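PDB 1IQ0: arginyl-trna synthetase from Thermus thermophilus, which probably joins L-arginine to its cognate tRNA(Arg) at the expense of ATP, releasing AMP and diphosphate, as a class I aminoacyl-tRNA synthetase. Local coordinates for residues F98-H109 / L136-N147. Numbering follows the deposited sequence.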
loop_
_atom_site.group_PDB
_atom_site.type_symbol
_atom_site.label_atom_id
_atom_site.label_comp_id
_atom_site.label_asym_id
_atom_site.label_seq_id
_atom_site.Cartn_x
_atom_site.Cartn_y
_atom_site.Cartn_z
ATOM N N PHE A 98 -1.308 -7.654 -15.026
ATOM C CA PHE A 98 -2.412 -8.505 -15.435
ATOM C C PHE A 98 -3.458 -7.734 -16.241
ATOM O O PHE A 98 -3.419 -6.506 -16.309
ATOM C CB PHE A 98 -3.051 -9.136 -14.200
ATOM C CG PHE A 98 -2.103 -9.977 -13.400
ATOM C CD1 PHE A 98 -1.109 -9.388 -12.632
ATOM C CD2 PHE A 98 -2.177 -11.366 -13.449
ATOM C CE1 PHE A 98 -0.198 -10.165 -11.923
ATOM C CE2 PHE A 98 -1.271 -12.155 -12.743
ATOM C CZ PHE A 98 -0.279 -11.552 -11.979
ATOM N N PRO A 99 -4.396 -8.451 -16.886
ATOM C CA PRO A 99 -5.447 -7.814 -17.686
ATOM C C PRO A 99 -6.216 -6.775 -16.874
ATOM O O PRO A 99 -6.517 -6.994 -15.698
ATOM C CB PRO A 99 -6.335 -8.990 -18.082
ATOM C CG PRO A 99 -5.358 -10.117 -18.187
ATOM C CD PRO A 99 -4.510 -9.919 -16.953
ATOM N N ARG A 100 -6.530 -5.649 -17.502
ATOM C CA ARG A 100 -7.267 -4.597 -16.825
ATOM C C ARG A 100 -8.725 -4.981 -16.604
ATOM O O ARG A 100 -9.394 -5.493 -17.502
ATOM C CB ARG A 100 -7.203 -3.291 -17.628
ATOM C CG ARG A 100 -8.229 -2.237 -17.191
ATOM C CD ARG A 100 -8.054 -1.826 -15.728
ATOM N NE ARG A 100 -6.993 -0.839 -15.544
ATOM C CZ ARG A 100 -7.056 0.415 -15.984
ATOM N NH1 ARG A 100 -8.132 0.839 -16.637
ATOM N NH2 ARG A 100 -6.045 1.247 -15.770
ATOM N N ARG A 101 -9.199 -4.744 -15.388
ATOM C CA ARG A 101 -10.582 -5.008 -15.017
ATOM C C ARG A 101 -11.204 -3.646 -14.711
ATOM O O ARG A 101 -10.659 -2.877 -13.927
ATOM C CB ARG A 101 -10.640 -5.904 -13.777
ATOM C CG ARG A 101 -10.360 -7.370 -14.059
ATOM C CD ARG A 101 -10.203 -8.151 -12.766
ATOM N NE ARG A 101 -8.934 -7.848 -12.107
ATOM C CZ ARG A 101 -8.643 -8.178 -10.853
ATOM N NH1 ARG A 101 -9.530 -8.822 -10.106
ATOM N NH2 ARG A 101 -7.457 -7.866 -10.345
ATOM N N PRO A 102 -12.337 -3.318 -15.348
ATOM C CA PRO A 102 -12.984 -2.024 -15.100
ATOM C C PRO A 102 -13.514 -1.898 -13.671
ATOM O O PRO A 102 -13.708 -2.902 -12.980
ATOM C CB PRO A 102 -14.104 -1.995 -16.136
ATOM C CG PRO A 102 -13.541 -2.810 -17.258
ATOM C CD PRO A 102 -12.938 -3.979 -16.519
ATOM N N GLY A 103 -13.751 -0.662 -13.239
ATOM C CA GLY A 103 -14.254 -0.435 -11.896
ATOM C C GLY A 103 -13.213 0.236 -11.024
ATOM O O GLY A 103 -12.239 -0.386 -10.615
ATOM N N VAL A 104 -13.424 1.513 -10.734
ATOM C CA VAL A 104 -12.496 2.277 -9.924
ATOM C C VAL A 104 -12.348 1.810 -8.479
ATOM O O VAL A 104 -13.324 1.512 -7.798
ATOM C CB VAL A 104 -12.887 3.776 -9.905
ATOM C CG1 VAL A 104 -12.037 4.534 -8.880
ATOM C CG2 VAL A 104 -12.697 4.384 -11.296
ATOM N N VAL A 105 -11.096 1.726 -8.041
ATOM C CA VAL A 105 -10.765 1.385 -6.666
ATOM C C VAL A 105 -10.114 2.695 -6.219
ATOM O O VAL A 105 -9.052 3.063 -6.703
ATOM C CB VAL A 105 -9.741 0.232 -6.571
ATOM C CG1 VAL A 105 -9.299 0.064 -5.130
ATOM C CG2 VAL A 105 -10.373 -1.073 -7.066
ATOM N N LEU A 106 -10.775 3.416 -5.327
ATOM C CA LEU A 106 -10.266 4.704 -4.869
ATOM C C LEU A 106 -9.481 4.572 -3.577
ATOM O O LEU A 106 -10.028 4.209 -2.533
ATOM C CB LEU A 106 -11.429 5.673 -4.673
ATOM C CG LEU A 106 -11.086 7.136 -4.401
ATOM C CD1 LEU A 106 -10.303 7.715 -5.582
ATOM C CD2 LEU A 106 -12.374 7.913 -4.191
ATOM N N VAL A 107 -8.190 4.868 -3.653
ATOM C CA VAL A 107 -7.330 4.788 -2.486
ATOM C C VAL A 107 -7.057 6.170 -1.914
ATOM O O VAL A 107 -6.567 7.052 -2.617
ATOM C CB VAL A 107 -5.972 4.132 -2.838
ATOM C CG1 VAL A 107 -5.098 4.038 -1.591
ATOM C CG2 VAL A 107 -6.208 2.749 -3.435
ATOM N N GLU A 108 -7.392 6.369 -0.643
ATOM C CA GLU A 108 -7.109 7.648 -0.004
ATOM C C GLU A 108 -6.002 7.454 1.021
ATOM O O GLU A 108 -6.088 6.589 1.892
ATOM C CB GLU A 108 -8.337 8.228 0.716
ATOM C CG GLU A 108 -7.968 9.507 1.500
ATOM C CD GLU A 108 -9.096 10.050 2.374
ATOM O OE1 GLU A 108 -8.801 10.487 3.502
ATOM O OE2 GLU A 108 -10.265 10.057 1.937
ATOM N N HIS A 109 -4.955 8.252 0.907
ATOM C CA HIS A 109 -3.858 8.174 1.856
ATOM C C HIS A 109 -3.185 9.534 1.975
ATOM O O HIS A 109 -3.496 10.446 1.201
ATOM C CB HIS A 109 -2.873 7.059 1.463
ATOM C CG HIS A 109 -2.111 7.306 0.198
ATOM N ND1 HIS A 109 -1.167 8.303 0.082
ATOM C CD2 HIS A 109 -2.067 6.609 -0.965
ATOM C CE1 HIS A 109 -0.568 8.205 -1.092
ATOM N NE2 HIS A 109 -1.093 7.186 -1.746
ATOM N N LEU A 136 -2.221 -2.830 -6.590
ATOM C CA LEU A 136 -3.557 -3.041 -7.159
ATOM C C LEU A 136 -3.608 -2.753 -8.655
ATOM O O LEU A 136 -4.239 -3.486 -9.405
ATOM C CB LEU A 136 -4.591 -2.168 -6.445
ATOM C CG LEU A 136 -4.994 -2.697 -5.071
ATOM C CD1 LEU A 136 -5.651 -1.591 -4.263
ATOM C CD2 LEU A 136 -5.932 -3.907 -5.247
ATOM N N ALA A 137 -2.956 -1.672 -9.076
ATOM C CA ALA A 137 -2.919 -1.299 -10.483
ATOM C C ALA A 137 -2.245 -2.411 -11.287
ATOM O O ALA A 137 -2.745 -2.818 -12.334
ATOM C CB ALA A 137 -2.144 0.026 -10.666
ATOM N N TYR A 138 -1.108 -2.892 -10.786
ATOM C CA TYR A 138 -0.361 -3.958 -11.447
ATOM C C TYR A 138 -1.228 -5.212 -11.555
ATOM O O TYR A 138 -1.207 -5.917 -12.564
ATOM C CB TYR A 138 0.903 -4.293 -10.647
ATOM C CG TYR A 138 1.819 -5.304 -11.315
ATOM C CD1 TYR A 138 2.794 -4.898 -12.227
ATOM C CD2 TYR A 138 1.705 -6.667 -11.039
ATOM C CE1 TYR A 138 3.630 -5.821 -12.843
ATOM C CE2 TYR A 138 2.537 -7.600 -11.650
ATOM C CZ TYR A 138 3.497 -7.172 -12.549
ATOM O OH TYR A 138 4.331 -8.091 -13.147
ATOM N N ALA A 139 -1.990 -5.478 -10.501
ATOM C CA ALA A 139 -2.861 -6.641 -10.446
ATOM C C ALA A 139 -4.086 -6.537 -11.358
ATOM O O ALA A 139 -4.926 -7.435 -11.377
ATOM C CB ALA A 139 -3.296 -6.878 -9.022
ATOM N N GLY A 140 -4.199 -5.435 -12.095
ATOM C CA GLY A 140 -5.311 -5.285 -13.013
ATOM C C GLY A 140 -6.417 -4.311 -12.664
ATOM O O GLY A 140 -7.288 -4.063 -13.497
ATOM N N ARG A 141 -6.401 -3.754 -11.456
ATOM C CA ARG A 141 -7.453 -2.826 -11.052
ATOM C C ARG A 141 -7.251 -1.407 -11.562
ATOM O O ARG A 141 -6.117 -0.949 -11.737
ATOM C CB ARG A 141 -7.577 -2.792 -9.523
ATOM C CG ARG A 141 -7.790 -4.162 -8.878
ATOM C CD ARG A 141 -8.925 -4.933 -9.544
ATOM N NE ARG A 141 -10.227 -4.285 -9.401
ATOM C CZ ARG A 141 -10.950 -4.292 -8.285
ATOM N NH1 ARG A 141 -10.499 -4.911 -7.202
ATOM N NH2 ARG A 141 -12.135 -3.692 -8.257
ATOM N N GLU A 142 -8.367 -0.723 -11.814
ATOM C CA GLU A 142 -8.346 0.665 -12.263
ATOM C C GLU A 142 -8.268 1.439 -10.950
ATOM O O GLU A 142 -9.231 1.482 -10.182
ATOM C CB GLU A 142 -9.631 1.015 -13.017
ATOM C CG GLU A 142 -9.649 2.445 -13.530
ATOM C CD GLU A 142 -10.920 2.794 -14.271
ATOM O OE1 GLU A 142 -11.014 3.934 -14.770
ATOM O OE2 GLU A 142 -11.825 1.938 -14.357
ATOM N N VAL A 143 -7.111 2.043 -10.702
ATOM C CA VAL A 143 -6.854 2.742 -9.448
ATOM C C VAL A 143 -6.694 4.253 -9.520
ATOM O O VAL A 143 -6.093 4.786 -10.450
ATOM C CB VAL A 143 -5.575 2.154 -8.782
ATOM C CG1 VAL A 143 -5.254 2.884 -7.483
ATOM C CG2 VAL A 143 -5.769 0.666 -8.536
ATOM N N LEU A 144 -7.236 4.931 -8.514
ATOM C CA LEU A 144 -7.127 6.380 -8.406
ATOM C C LEU A 144 -6.740 6.694 -6.968
ATOM O O LEU A 144 -7.306 6.132 -6.028
ATOM C CB LEU A 144 -8.452 7.062 -8.750
ATOM C CG LEU A 144 -8.873 7.056 -10.220
ATOM C CD1 LEU A 144 -10.214 7.782 -10.350
ATOM C CD2 LEU A 144 -7.809 7.737 -11.088
ATOM N N VAL A 145 -5.762 7.575 -6.804
ATOM C CA VAL A 145 -5.285 7.961 -5.481
ATOM C C VAL A 145 -5.779 9.366 -5.129
ATOM O O VAL A 145 -5.552 10.330 -5.862
ATOM C CB VAL A 145 -3.738 7.912 -5.431
ATOM C CG1 VAL A 145 -3.221 8.525 -4.130
ATOM C CG2 VAL A 145 -3.271 6.466 -5.544
ATOM N N LEU A 146 -6.460 9.471 -3.998
ATOM C CA LEU A 146 -6.997 10.748 -3.554
ATOM C C LEU A 146 -6.309 11.220 -2.283
ATOM O O LEU A 146 -6.035 10.421 -1.390
ATOM C CB LEU A 146 -8.504 10.611 -3.303
ATOM C CG LEU A 146 -9.305 11.819 -2.796
ATOM C CD1 LEU A 146 -10.777 11.589 -3.085
ATOM C CD2 LEU A 146 -9.082 12.027 -1.292
ATOM N N ASN A 147 -6.022 12.518 -2.218
ATOM C CA ASN A 147 -5.404 13.117 -1.039
ATOM C C ASN A 147 -6.391 14.180 -0.529
ATOM O O ASN A 147 -6.664 15.161 -1.219
ATOM C CB ASN A 147 -4.058 13.749 -1.414
ATOM C CG ASN A 147 -3.278 14.248 -0.200
ATOM O OD1 ASN A 147 -2.113 14.642 -0.316
ATOM N ND2 ASN A 147 -3.915 14.236 0.964
HETATM O O HOH W 1 -4.549 -1.831 -14.463
HETATM O O HOH W 2 -10.672 -2.270 -11.486
HETATM O O HOH W 3 -13.744 -3.603 -10.532
#
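Ala139 O accepts a bond from Arg101 NH2 at 2.8 Å, the donor standing 42° out of the carbonyl plane. The guanidinium can reach back to this helix end because its chain bends at chi3 (-73°), and one face of it then lies against Arg141 CD. Gly140, which closes the helix in a Schellman motif, suits a positive phi and a place where a side chain would clash with Pro99 O. Beyond it, strands 104-108 and 141-147 run parallel: Val105 N bonds Glu142 O and Val107 N bonds Leu144 O, both at 2.8 Å, as expected of the beta-alpha-beta unit of a class I catalytic domain. Beta-branched Val105 sets CG2 over one face of the Arg141 guanidinium, 3.4 Å from NH2, while its CG1 meets Leu136 CD1. Arg141 NE is bound by a water that also takes the N-H of Glu142, and Arg141 NH1 makes a salt bridge to Glu348 of strand 348-354, beyond 104-108. A leucine in place of Arg141 would probably leave Glu348 without this cationic mate and the water short of a donor. Arginine and water bonds thus join the helix end to the start of both strands, with valine and leucine packed alongside.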